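Local coordinates for protein Phospholipase/Carboxylesterase (PDB 4H0C) that probably hydrolyses carboxylic esters, perhaps including palmitoyl thioesters on proteins, as a member of the alpha/beta hydrolase superfamily, at residues Ile12-Pro17 with Ser40-Leu45; Ala51-Gln56 with Ala90-Gln95; Asn60-Tyr65 with Asp79-Leu84; Ile102-Phe107 with Leu115-Arg120; Gln138-Gly143 with Val167-Glu172. One frame throughout, in Å; residues are numbered along the deposited sequence.

Overall arrangement
The five contacts hold loops and helices to one alpha/beta-hydrolase sheet and to each other. Contacts 1, 2 and 4 reach the sheet itself, and contacts 1 and 2 touch through the neighbouring strands 11-15 and 50-55, with centres about 12 Å apart. Contact 3 is nested along the chain inside the loop closed by contact 2, and both use helix 77-94; its L82 also packs on helix 109-120 of contact 4, about 13 Å away between centres. Contacts 4 and 5 follow later. Contact 5 lies about 31 Å from contact 1 between centres, across the molecule. Together they join outer parts of the fold around central contact 4, where a probable nucleophile elbow follows strand 102-107.

Contact 1 (Ile12-Pro17 with Ser40-Leu45); sequences ITSGVP and SLQKVL
S14 and Q42 send their side chains toward one another at the rim of the alpha/beta-hydrolase sheet, where the antiparallel edge strand 11-15 meets the 3-10 turn that follows helix 35-39. The backbones stay well apart, with 8.2 Å between the CA atoms of G15 and Q42, so a short serine needs a long partner. Glutamine suits the place because its chain spans the distance and ends in both a donor and an acceptor. Its CG lies between the backbone N and the carbonyl carbon (chi1 74°), and from there the chain runs out extended and presents the flat amide to the strand. The S14 hydroxyl lies close to the plane of that amide, and Q42 NE2 donates to S14 OG over 3.1 Å in a nearly straight bond, 164° at the hydrogen. Both side chains also touch I52 of the neighbouring strand 50-55. The turn that carries Q42 is closed by its own backbone, with K43 N bonded to S40 O at 3.1 Å. G15 suits the strand end because its phi of 70° is costly for residues that bear a CB. The other half of the amide is fixed by water 1, which takes a hydrogen bond from G15 N at 3.0 Å and gives one to Q42 OE1 at 3.1 Å.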
# COMPACT_ATOMS: atom_id res chain seq x y z
N ILE A 12 -11.28 5.75 8.65
CA ILE A 12 -11.42 5.15 9.98
C ILE A 12 -10.07 5.22 10.69
O ILE A 12 -9.04 4.92 10.10
CB ILE A 12 -11.94 3.71 9.83
CG1 ILE A 12 -13.40 3.76 9.37
CG2 ILE A 12 -11.83 2.93 11.12
CD1 ILE A 12 -13.94 2.45 8.85
N THR A 13 -10.08 5.66 11.95
CA THR A 13 -8.84 5.76 12.71
C THR A 13 -8.83 4.81 13.91
O THR A 13 -9.89 4.47 14.46
CB THR A 13 -8.57 7.21 13.18
OG1 THR A 13 -9.63 7.62 14.05
CG2 THR A 13 -8.50 8.18 11.98
N SER A 14 -7.63 4.42 14.32
CA SER A 14 -7.39 3.54 15.46
C SER A 14 -5.95 3.79 15.99
O SER A 14 -5.28 4.75 15.59
CB SER A 14 -7.56 2.08 15.03
OG SER A 14 -7.47 1.19 16.14
N GLY A 15 -5.49 2.91 16.88
CA GLY A 15 -4.12 3.02 17.40
C GLY A 15 -3.94 4.22 18.31
O GLY A 15 -4.88 4.59 19.03
N VAL A 16 -2.76 4.85 18.27
CA VAL A 16 -2.44 5.98 19.13
C VAL A 16 -3.16 7.25 18.66
O VAL A 16 -3.09 7.60 17.49
CB VAL A 16 -0.91 6.26 19.13
CG1 VAL A 16 -0.55 7.37 20.12
CG2 VAL A 16 -0.13 4.96 19.38
N PRO A 17 -3.84 7.95 19.58
CA PRO A 17 -4.44 9.27 19.26
C PRO A 17 -3.43 10.14 18.53
O PRO A 17 -2.27 10.25 18.97
CB PRO A 17 -4.77 9.84 20.64
CG PRO A 17 -5.06 8.62 21.46
CD PRO A 17 -4.13 7.54 20.97
N SER A 40 -7.57 -4.65 11.86
CA SER A 40 -7.37 -5.76 12.80
C SER A 40 -5.98 -6.40 12.65
O SER A 40 -5.58 -7.21 13.51
CB SER A 40 -8.48 -6.79 12.69
OG SER A 40 -8.41 -7.45 11.44
N LEU A 41 -5.25 -6.07 11.58
CA LEU A 41 -3.86 -6.55 11.45
C LEU A 41 -2.97 -5.98 12.55
O LEU A 41 -1.87 -6.49 12.77
CB LEU A 41 -3.26 -6.27 10.07
CG LEU A 41 -3.70 -7.20 8.92
CD1 LEU A 41 -3.31 -6.64 7.57
CD2 LEU A 41 -3.19 -8.64 9.07
N GLN A 42 -3.43 -4.95 13.24
CA GLN A 42 -2.65 -4.40 14.36
C GLN A 42 -2.51 -5.42 15.50
O GLN A 42 -1.68 -5.25 16.39
CB GLN A 42 -3.28 -3.11 14.88
CG GLN A 42 -4.55 -3.31 15.69
CD GLN A 42 -5.08 -1.98 16.17
OE1 GLN A 42 -4.39 -1.24 16.84
NE2 GLN A 42 -6.31 -1.67 15.82
N LYS A 43 -3.32 -6.47 15.46
CA LYS A 43 -3.23 -7.55 16.45
C LYS A 43 -1.98 -8.41 16.28
O LYS A 43 -1.57 -9.09 17.22
CB LYS A 43 -4.49 -8.42 16.43
CG LYS A 43 -5.72 -7.72 16.98
CD LYS A 43 -6.94 -8.60 16.79
CE LYS A 43 -8.23 -7.82 17.00
NZ LYS A 43 -9.38 -8.60 16.49
N VAL A 44 -1.38 -8.37 15.08
CA VAL A 44 -0.21 -9.21 14.75
C VAL A 44 1.00 -8.43 14.20
O VAL A 44 2.14 -8.88 14.33
CB VAL A 44 -0.55 -10.41 13.81
CG1 VAL A 44 -1.50 -11.38 14.50
CG2 VAL A 44 -1.12 -9.96 12.46
N LEU A 45 0.75 -7.26 13.60
CA LEU A 45 1.82 -6.35 13.19
C LEU A 45 2.20 -5.41 14.32
O LEU A 45 1.33 -4.97 15.10
CB LEU A 45 1.36 -5.52 11.99
CG LEU A 45 1.18 -6.28 10.68
CD1 LEU A 45 0.52 -5.39 9.63
CD2 LEU A 45 2.52 -6.79 10.16
O HOH W 1 -5.96 0.64 18.75

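Contact 2 (Ala51-Gln56 with Ala90-Gln95); sequences AIYAPQ and AEIEAQ
The ring of Y53 carries I92 on one face and has E91 and a water at its edge. I92 CG1 stands almost over the ring centre, 3.8 Å from the centroid and 12° off the normal, a CH-pi contact, and the tip CD1 continues over the part of the ring nearest CB, 3.8 Å from Y53 CD2. Near the ring plane E91 OE2 approaches Y53 CE1 at 4.2 Å, its carboxylate turned 77° against the ring. Q95 CG lies 3.9 Å from Y53 OH, and the chain bends at chi2 (-79°), which turns its amide back to water 2. Strand 50-55 and helix 77-94 belong to a beta-alpha-beta crossover of the alpha/beta-hydrolase fold, which steps over strand 23-28 to reach strand 102-107, and Y53 fills the interface from the strand side. A branched isoleucine suits the helix face turned to the sheet, since its longer branch can set a CH2 and a methyl over an aromatic face; polar E91 and Q95 suit the more open margin. There water 2 joins three side chains: it lies 3.0 Å from Y53 OH, donates to E91 OE2 at 3.0 Å and accepts from Q95 NE2 at 2.9 Å. A phenylalanine here would probably leave water 2 without its hydroxyl partner and its link to the strand. E91 OE1 has a long, weak ion pair with K9.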
# COMPACT_ATOMS: atom_id res chain seq x y z
N ALA A 51 -0.40 6.03 15.04
CA ALA A 51 -1.76 6.46 14.76
C ALA A 51 -2.14 5.71 13.49
O ALA A 51 -1.43 5.79 12.50
CB ALA A 51 -1.83 7.97 14.57
N ILE A 52 -3.26 4.99 13.52
CA ILE A 52 -3.67 4.16 12.37
C ILE A 52 -4.79 4.85 11.61
O ILE A 52 -5.81 5.22 12.21
CB ILE A 52 -4.13 2.76 12.84
CG1 ILE A 52 -2.97 2.00 13.53
CG2 ILE A 52 -4.79 1.97 11.71
CD1 ILE A 52 -3.43 0.82 14.35
N TYR A 53 -4.57 5.08 10.31
CA TYR A 53 -5.60 5.58 9.40
C TYR A 53 -5.90 4.53 8.35
O TYR A 53 -4.98 4.07 7.68
CB TYR A 53 -5.08 6.82 8.66
CG TYR A 53 -5.05 8.07 9.51
CD1 TYR A 53 -5.86 9.17 9.20
CD2 TYR A 53 -4.19 8.18 10.60
CE1 TYR A 53 -5.84 10.33 9.98
CE2 TYR A 53 -4.17 9.33 11.39
CZ TYR A 53 -5.01 10.40 11.06
OH TYR A 53 -5.02 11.55 11.81
N ALA A 54 -7.17 4.20 8.15
CA ALA A 54 -7.55 3.24 7.12
C ALA A 54 -8.72 3.83 6.32
O ALA A 54 -9.84 3.88 6.83
CB ALA A 54 -7.94 1.91 7.75
N PRO A 55 -8.46 4.29 5.08
CA PRO A 55 -9.58 4.82 4.30
C PRO A 55 -10.44 3.67 3.80
O PRO A 55 -9.92 2.59 3.53
CB PRO A 55 -8.90 5.54 3.13
CG PRO A 55 -7.56 4.90 2.99
CD PRO A 55 -7.16 4.50 4.41
N GLN A 56 -11.75 3.90 3.70
CA GLN A 56 -12.66 2.88 3.20
C GLN A 56 -12.98 3.13 1.74
O GLN A 56 -13.43 4.23 1.39
CB GLN A 56 -13.97 2.88 4.02
CG GLN A 56 -15.07 2.01 3.41
CD GLN A 56 -14.77 0.52 3.52
OE1 GLN A 56 -14.45 0.03 4.62
NE2 GLN A 56 -14.88 -0.20 2.40
N ALA A 90 -1.92 13.89 3.74
CA ALA A 90 -1.99 15.32 4.04
C ALA A 90 -2.53 15.58 5.45
O ALA A 90 -2.00 16.42 6.18
CB ALA A 90 -2.83 16.06 3.00
N GLU A 91 -3.58 14.86 5.83
CA GLU A 91 -4.15 15.02 7.20
C GLU A 91 -3.12 14.68 8.28
O GLU A 91 -2.94 15.44 9.25
CB GLU A 91 -5.41 14.17 7.36
CG GLU A 91 -6.62 14.72 6.62
CD GLU A 91 -7.92 13.99 6.93
OE1 GLU A 91 -8.87 14.11 6.13
OE2 GLU A 91 -8.01 13.31 7.98
N ILE A 92 -2.43 13.56 8.09
CA ILE A 92 -1.40 13.12 9.03
C ILE A 92 -0.31 14.19 9.17
O ILE A 92 0.07 14.57 10.30
CB ILE A 92 -0.81 11.76 8.63
CG1 ILE A 92 -1.90 10.70 8.74
CG2 ILE A 92 0.35 11.38 9.56
CD1 ILE A 92 -1.60 9.38 8.03
N GLU A 93 0.18 14.70 8.03
CA GLU A 93 1.21 15.73 8.10
C GLU A 93 0.68 16.99 8.79
O GLU A 93 1.43 17.62 9.53
CB GLU A 93 1.78 16.06 6.73
CG GLU A 93 2.52 14.88 6.10
CD GLU A 93 3.07 15.22 4.72
OE1 GLU A 93 2.43 14.89 3.72
OE2 GLU A 93 4.14 15.84 4.65
N ALA A 94 -0.59 17.33 8.58
CA ALA A 94 -1.17 18.51 9.24
C ALA A 94 -1.33 18.32 10.76
O ALA A 94 -1.44 19.30 11.51
CB ALA A 94 -2.49 18.93 8.60
N GLN A 95 -1.35 17.06 11.21
CA GLN A 95 -1.42 16.74 12.65
C GLN A 95 -0.03 16.75 13.24
O GLN A 95 0.13 16.51 14.44
CB GLN A 95 -2.01 15.35 12.89
CG GLN A 95 -3.40 15.10 12.31
CD GLN A 95 -4.51 15.69 13.15
OE1 GLN A 95 -4.28 16.33 14.19
NE2 GLN A 95 -5.75 15.48 12.70
O HOH W 2 -6.93 13.56 10.80

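Contact 3 (Asn60-Tyr65 with Asp79-Leu84); sequences NSWYPY and DSALAL
W62 turns its indole toward the helix by placing CG anti to the carbonyl carbon (chi1 -59°), while L84 swings CG anti to its backbone N (chi1 180°) and brings CD2 up to the ring. The leucine comes in roughly perpendicular to the tryptophan side chain. L84 CD2 meets the benzo part at its edge, near the ring plane, 4.0 Å from W62 CZ3. One turn earlier A81 CB comes obliquely to W62 CE3 at 3.7 Å, and it also lies 3.9 Å from W62 O. Alanine suits this position because the backbones close to 5.8 Å between the CA atoms of W62 and A81, where a bulkier side chain would probably run into the indole. The contact ties the loop between strand 50-55 and helix 77-94 of the alpha/beta-hydrolase fold back onto that helix, beside what is probably the nucleophile elbow. Tryptophan serves here both as a broad apolar plate and as a donor: W62 NE1 is hydrogen-bonded to H29 O, and the H29 ring is stacked on the indole. The backbone of W62 is gripped as well, its N by Q109 OE1 and its O by H7 NE2, and P55 touches both the indole and L84.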
# COMPACT_ATOMS: atom_id res chain seq x y z
N ASN A 60 -16.40 -1.00 -1.71
CA ASN A 60 -15.41 -1.88 -1.08
C ASN A 60 -14.32 -2.32 -2.06
O ASN A 60 -13.74 -3.40 -1.92
CB ASN A 60 -16.07 -3.14 -0.47
CG ASN A 60 -16.91 -2.85 0.75
OD1 ASN A 60 -16.98 -1.73 1.25
ND2 ASN A 60 -17.55 -3.89 1.26
N SER A 61 -14.05 -1.47 -3.06
CA SER A 61 -13.07 -1.81 -4.08
C SER A 61 -12.44 -0.55 -4.65
O SER A 61 -13.14 0.34 -5.14
CB SER A 61 -13.73 -2.64 -5.20
OG SER A 61 -12.80 -2.92 -6.25
N TRP A 62 -11.10 -0.49 -4.57
CA TRP A 62 -10.34 0.68 -5.08
C TRP A 62 -10.52 0.97 -6.55
O TRP A 62 -10.57 2.13 -6.95
CB TRP A 62 -8.86 0.60 -4.69
CG TRP A 62 -8.70 0.53 -3.19
CD1 TRP A 62 -8.21 -0.52 -2.41
CD2 TRP A 62 -9.04 1.59 -2.23
NE1 TRP A 62 -8.23 -0.20 -1.08
CE2 TRP A 62 -8.74 1.06 -0.90
CE3 TRP A 62 -9.59 2.86 -2.35
CZ2 TRP A 62 -8.96 1.81 0.27
CZ3 TRP A 62 -9.79 3.61 -1.19
CH2 TRP A 62 -9.49 3.09 0.09
N TYR A 63 -10.63 -0.07 -7.35
CA TYR A 63 -10.81 0.09 -8.81
C TYR A 63 -11.41 -1.23 -9.31
O TYR A 63 -11.19 -2.29 -8.70
CB TYR A 63 -9.44 0.43 -9.49
CG TYR A 63 -8.29 -0.42 -9.01
CD1 TYR A 63 -8.09 -1.72 -9.51
CD2 TYR A 63 -7.41 0.03 -8.02
CE1 TYR A 63 -7.06 -2.53 -9.04
CE2 TYR A 63 -6.36 -0.74 -7.58
CZ TYR A 63 -6.21 -2.03 -8.07
OH TYR A 63 -5.20 -2.82 -7.60
N PRO A 64 -12.19 -1.18 -10.41
CA PRO A 64 -13.09 -2.31 -10.75
C PRO A 64 -12.48 -3.60 -11.30
O PRO A 64 -13.09 -4.66 -11.15
CB PRO A 64 -14.02 -1.70 -11.81
CG PRO A 64 -13.22 -0.57 -12.40
CD PRO A 64 -12.47 0.01 -11.23
N TYR A 65 -11.32 -3.51 -11.94
CA TYR A 65 -10.73 -4.61 -12.68
C TYR A 65 -9.37 -5.00 -12.14
O TYR A 65 -8.87 -4.35 -11.20
CB TYR A 65 -10.65 -4.21 -14.16
CG TYR A 65 -12.00 -3.83 -14.72
CD1 TYR A 65 -13.07 -4.74 -14.67
CD2 TYR A 65 -12.22 -2.59 -15.30
CE1 TYR A 65 -14.32 -4.42 -15.19
CE2 TYR A 65 -13.46 -2.27 -15.83
CZ TYR A 65 -14.50 -3.18 -15.76
OH TYR A 65 -15.73 -2.84 -16.28
N ASP A 79 -7.66 7.13 -9.95
CA ASP A 79 -7.26 8.49 -9.61
C ASP A 79 -7.96 8.92 -8.34
O ASP A 79 -7.35 9.57 -7.48
CB ASP A 79 -7.59 9.47 -10.73
CG ASP A 79 -6.55 9.46 -11.83
OD1 ASP A 79 -5.44 8.92 -11.61
OD2 ASP A 79 -6.86 9.99 -12.93
N SER A 80 -9.24 8.55 -8.21
CA SER A 80 -9.99 8.88 -7.00
C SER A 80 -9.39 8.18 -5.79
O SER A 80 -9.30 8.77 -4.70
CB SER A 80 -11.47 8.51 -7.16
OG SER A 80 -12.22 9.11 -6.12
N ALA A 81 -9.01 6.91 -5.96
CA ALA A 81 -8.36 6.16 -4.87
C ALA A 81 -7.04 6.84 -4.46
O ALA A 81 -6.77 7.05 -3.25
CB ALA A 81 -8.15 4.70 -5.28
N LEU A 82 -6.23 7.23 -5.45
CA LEU A 82 -4.93 7.88 -5.18
C LEU A 82 -5.15 9.21 -4.47
O LEU A 82 -4.42 9.56 -3.55
CB LEU A 82 -4.13 8.09 -6.48
CG LEU A 82 -3.66 6.79 -7.14
CD1 LEU A 82 -3.24 7.05 -8.59
CD2 LEU A 82 -2.51 6.18 -6.35
N ALA A 83 -6.18 9.95 -4.91
CA ALA A 83 -6.53 11.21 -4.24
C ALA A 83 -6.85 11.03 -2.76
O ALA A 83 -6.41 11.82 -1.91
CB ALA A 83 -7.70 11.91 -4.95
N LEU A 84 -7.60 9.99 -2.44
CA LEU A 84 -8.00 9.73 -1.04
C LEU A 84 -6.79 9.37 -0.18
O LEU A 84 -6.66 9.86 0.96
CB LEU A 84 -9.10 8.65 -0.99
CG LEU A 84 -9.64 8.25 0.42
CD1 LEU A 84 -10.14 9.44 1.22
CD2 LEU A 84 -10.71 7.19 0.34

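Contact 4 (Ile102-Phe107 with Leu115-Arg120); sequences IYFAGF and LEYTTR
T118 and Y117 of helix 109-120 meet F104 of the strand entirely through carbon. The CH-pi contact is closely centred: T118 CG2 sits over the centre of one F104 face, 3.6 Å from the centroid and only 6° off the normal. Phenylalanine suits the buried strand side, offering that methyl a flat face with no polar atom to satisfy. With OG1 between the backbone N and the carbonyl carbon (chi1 55°), T118 turns its methyl to the ring and its hydroxyl back to T114 O, so threonine is buried with its polar atom satisfied. The aromatic pair is looser: the rings of F104 and Y117 are oblique, their planes 35° apart, with F104 CE2 4.0 Å from Y117 CD2.

Polar bonds run along the helix instead. T119 OG1 donates to L115 O at 2.7 Å. R120 NE forms a salt bridge with E116 OE2 at 2.7 Å, and E116 OE1 is held by Y145 OH and I136 N.

Strand 102-107, helix 109-120 and strand 127-131 form a beta-alpha-beta unit, and G106 lies in the probable nucleophile elbow. F104 also touches V89 of helix 77-94 and I128 of strand 127-131, and the Y125 ring meets it edge-to-face.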
# COMPACT_ATOMS: atom_id res chain seq x y z
N ILE A 102 5.77 8.24 8.55
CA ILE A 102 4.52 7.68 8.03
C ILE A 102 4.84 6.39 7.31
O ILE A 102 5.75 6.33 6.46
CB ILE A 102 3.73 8.66 7.10
CG1 ILE A 102 3.33 9.94 7.84
CG2 ILE A 102 2.48 7.96 6.55
CD1 ILE A 102 2.76 11.06 6.96
N TYR A 103 4.12 5.34 7.71
CA TYR A 103 4.26 3.99 7.16
C TYR A 103 3.04 3.65 6.34
O TYR A 103 1.98 4.27 6.52
CB TYR A 103 4.39 2.99 8.31
CG TYR A 103 5.65 3.18 9.12
CD1 TYR A 103 5.81 4.29 9.98
CD2 TYR A 103 6.71 2.28 9.02
CE1 TYR A 103 6.97 4.46 10.73
CE2 TYR A 103 7.87 2.45 9.76
CZ TYR A 103 8.00 3.53 10.61
OH TYR A 103 9.19 3.67 11.32
N PHE A 104 3.18 2.71 5.41
CA PHE A 104 2.05 2.24 4.60
C PHE A 104 1.99 0.72 4.64
O PHE A 104 3.04 0.05 4.61
CB PHE A 104 2.17 2.66 3.13
CG PHE A 104 2.18 4.15 2.92
CD1 PHE A 104 3.33 4.90 3.20
CD2 PHE A 104 1.06 4.80 2.44
CE1 PHE A 104 3.34 6.27 3.00
CE2 PHE A 104 1.07 6.19 2.24
CZ PHE A 104 2.21 6.92 2.53
N ALA A 105 0.77 0.18 4.72
CA ALA A 105 0.60 -1.28 4.71
C ALA A 105 -0.64 -1.64 3.92
O ALA A 105 -1.71 -1.07 4.15
CB ALA A 105 0.53 -1.82 6.13
N GLY A 106 -0.51 -2.56 2.98
CA GLY A 106 -1.65 -2.92 2.13
C GLY A 106 -1.59 -4.40 1.82
O GLY A 106 -0.49 -4.98 1.81
N PHE A 107 -2.75 -5.01 1.56
CA PHE A 107 -2.80 -6.39 1.08
C PHE A 107 -3.49 -6.42 -0.25
O PHE A 107 -4.56 -5.81 -0.40
CB PHE A 107 -3.57 -7.31 2.06
CG PHE A 107 -3.82 -8.68 1.53
CD1 PHE A 107 -2.76 -9.54 1.25
CD2 PHE A 107 -5.12 -9.12 1.29
CE1 PHE A 107 -2.97 -10.82 0.75
CE2 PHE A 107 -5.35 -10.41 0.80
CZ PHE A 107 -4.27 -11.26 0.52
N LEU A 115 1.69 0.66 -3.42
CA LEU A 115 2.90 0.81 -4.25
C LEU A 115 2.69 1.94 -5.26
O LEU A 115 3.59 2.75 -5.47
CB LEU A 115 3.21 -0.48 -4.98
CG LEU A 115 3.75 -1.57 -4.04
CD1 LEU A 115 3.84 -2.85 -4.85
CD2 LEU A 115 5.13 -1.21 -3.45
N GLU A 116 1.50 2.00 -5.86
CA GLU A 116 1.24 3.00 -6.90
C GLU A 116 1.26 4.40 -6.29
O GLU A 116 1.86 5.31 -6.86
CB GLU A 116 -0.10 2.72 -7.60
CG GLU A 116 -0.37 3.56 -8.85
CD GLU A 116 0.64 3.36 -9.99
OE1 GLU A 116 1.28 2.27 -10.07
OE2 GLU A 116 0.76 4.29 -10.83
N TYR A 117 0.65 4.56 -5.12
CA TYR A 117 0.65 5.87 -4.48
C TYR A 117 2.05 6.32 -4.07
O TYR A 117 2.47 7.45 -4.35
CB TYR A 117 -0.29 5.94 -3.26
CG TYR A 117 -0.12 7.27 -2.57
CD1 TYR A 117 -0.80 8.40 -3.04
CD2 TYR A 117 0.79 7.45 -1.51
CE1 TYR A 117 -0.62 9.64 -2.45
CE2 TYR A 117 0.97 8.69 -0.91
CZ TYR A 117 0.27 9.78 -1.39
OH TYR A 117 0.44 11.02 -0.83
N THR A 118 2.76 5.43 -3.39
CA THR A 118 4.05 5.82 -2.84
C THR A 118 5.09 6.06 -3.95
O THR A 118 5.96 6.86 -3.76
CB THR A 118 4.59 4.84 -1.79
OG1 THR A 118 4.61 3.54 -2.34
CG2 THR A 118 3.67 4.85 -0.55
N THR A 119 4.98 5.35 -5.07
CA THR A 119 5.93 5.46 -6.18
C THR A 119 5.62 6.69 -7.06
O THR A 119 6.53 7.32 -7.64
CB THR A 119 6.00 4.12 -6.93
OG1 THR A 119 6.23 3.08 -5.97
CG2 THR A 119 7.18 4.11 -7.93
N ARG A 120 4.35 7.09 -7.12
CA ARG A 120 4.02 8.38 -7.76
C ARG A 120 4.45 9.56 -6.90
O ARG A 120 4.56 10.69 -7.41
CB ARG A 120 2.51 8.46 -8.03
CG ARG A 120 2.06 7.56 -9.17
CD ARG A 120 0.62 7.85 -9.52
NE ARG A 120 0.10 6.90 -10.50
CZ ARG A 120 -0.84 7.19 -11.40
NH1 ARG A 120 -1.32 8.43 -11.48
NH2 ARG A 120 -1.25 6.25 -12.22

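Contact 5 (Gln138-Gly143 with Val167-Glu172); sequences QELAIG and VSRVQE
R169 and L140 lie alongside each other, pointing opposite ways, and join helix 167-179 of the alpha/beta-hydrolase fold to the loop between strands 127-131 and 153-160. From CB the arginine sets CG anti to its backbone N (chi1 178°), then bends at chi2 and chi3, which curls the chain toward the loop. CD comes within 3.9 Å of L140 CD2. NE donates to E172 OE1, one helical turn on, in a salt bridge of 2.8 Å that lies in the guanidinium plane. At CZ the flat group receives L140 CD2 on one face, 3.7 Å from CZ and displaced toward the rim, so leucine suits the spot by covering the charge without competing for its edge. NH1 is hydrogen-bonded to the carbonyls of L135 and G137, while NH2 gives Q138 O a weak bond, 3.2 Å long and 129° at the hydrogen. Arginine suits this place because one planar group can serve a carboxylate and several backbone oxygens at once. With a leucine here, E172 would probably be left without its charged mate and the loop carbonyls without their donors. The other branch of the loop leucine, L140 CD1, rests against E172 CB at 3.7 Å.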
# COMPACT_ATOMS: atom_id res chain seq x y z
N GLN A 138 -1.62 -2.35 -17.30
CA GLN A 138 -1.19 -3.36 -18.25
C GLN A 138 0.25 -3.06 -18.70
O GLN A 138 1.09 -3.98 -18.76
CB GLN A 138 -2.12 -3.41 -19.45
CG GLN A 138 -1.82 -4.60 -20.35
CD GLN A 138 -2.87 -4.77 -21.42
OE1 GLN A 138 -3.87 -5.44 -21.21
NE2 GLN A 138 -2.66 -4.14 -22.55
N GLU A 139 0.51 -1.79 -19.02
CA GLU A 139 1.86 -1.30 -19.32
C GLU A 139 2.29 -0.46 -18.12
O GLU A 139 1.48 0.30 -17.61
CB GLU A 139 1.85 -0.42 -20.58
CG GLU A 139 1.71 -1.19 -21.89
CD GLU A 139 0.29 -1.64 -22.18
OE1 GLU A 139 -0.66 -0.94 -21.74
OE2 GLU A 139 0.12 -2.68 -22.85
N LEU A 140 3.52 -0.61 -17.65
CA LEU A 140 4.03 0.32 -16.65
C LEU A 140 4.23 1.67 -17.31
O LEU A 140 4.83 1.75 -18.38
CB LEU A 140 5.33 -0.16 -16.05
CG LEU A 140 5.24 -1.52 -15.33
CD1 LEU A 140 6.60 -2.20 -15.26
CD2 LEU A 140 4.63 -1.34 -13.95
N ALA A 141 3.70 2.72 -16.69
CA ALA A 141 3.87 4.07 -17.19
C ALA A 141 4.89 4.78 -16.29
O ALA A 141 4.51 5.42 -15.31
CB ALA A 141 2.53 4.80 -17.18
N ILE A 142 6.18 4.66 -16.64
CA ILE A 142 7.25 5.14 -15.76
C ILE A 142 7.17 6.65 -15.56
O ILE A 142 7.65 7.18 -14.53
CB ILE A 142 8.67 4.77 -16.30
CG1 ILE A 142 8.74 3.29 -16.67
CG2 ILE A 142 9.77 5.11 -15.29
CD1 ILE A 142 8.46 2.37 -15.51
N GLY A 143 6.56 7.35 -16.53
CA GLY A 143 6.48 8.79 -16.46
C GLY A 143 5.65 9.32 -15.30
O GLY A 143 5.77 10.51 -14.96
N VAL A 167 4.59 -13.08 -10.88
CA VAL A 167 5.89 -12.82 -10.29
C VAL A 167 6.63 -11.77 -11.13
O VAL A 167 7.35 -10.92 -10.57
CB VAL A 167 6.71 -14.12 -10.16
CG1 VAL A 167 8.10 -13.83 -9.66
CG2 VAL A 167 6.02 -15.09 -9.21
N SER A 168 6.45 -11.82 -12.45
CA SER A 168 7.06 -10.85 -13.36
C SER A 168 6.77 -9.40 -12.98
O SER A 168 7.65 -8.56 -13.06
CB SER A 168 6.66 -11.10 -14.82
OG SER A 168 5.26 -10.94 -14.99
N ARG A 169 5.53 -9.10 -12.58
CA ARG A 169 5.17 -7.72 -12.20
C ARG A 169 5.76 -7.32 -10.84
O ARG A 169 6.16 -6.18 -10.66
CB ARG A 169 3.65 -7.49 -12.24
CG ARG A 169 3.17 -6.10 -11.80
CD ARG A 169 3.88 -4.93 -12.50
NE ARG A 169 3.62 -4.90 -13.95
CZ ARG A 169 2.57 -4.33 -14.54
NH1 ARG A 169 1.66 -3.66 -13.82
NH2 ARG A 169 2.46 -4.39 -15.87
N VAL A 170 5.86 -8.25 -9.91
CA VAL A 170 6.56 -7.96 -8.65
C VAL A 170 8.04 -7.62 -8.94
O VAL A 170 8.57 -6.62 -8.41
CB VAL A 170 6.41 -9.11 -7.63
CG1 VAL A 170 7.34 -8.92 -6.43
CG2 VAL A 170 4.96 -9.18 -7.17
N GLN A 171 8.69 -8.42 -9.79
CA GLN A 171 10.09 -8.16 -10.22
C GLN A 171 10.25 -6.78 -10.85
O GLN A 171 11.16 -6.01 -10.48
CB GLN A 171 10.60 -9.27 -11.15
CG GLN A 171 10.72 -10.61 -10.45
CD GLN A 171 10.97 -11.81 -11.36
OE1 GLN A 171 10.51 -11.87 -12.52
NE2 GLN A 171 11.69 -12.79 -10.83
N GLU A 172 9.34 -6.44 -11.76
CA GLU A 172 9.33 -5.13 -12.43
C GLU A 172 9.19 -4.02 -11.41
O GLU A 172 9.87 -2.98 -11.53
CB GLU A 172 8.20 -5.00 -13.45
CG GLU A 172 8.33 -5.93 -14.63
CD GLU A 172 7.12 -5.93 -15.54
OE1 GLU A 172 5.96 -6.05 -15.07
OE2 GLU A 172 7.32 -5.82 -16.77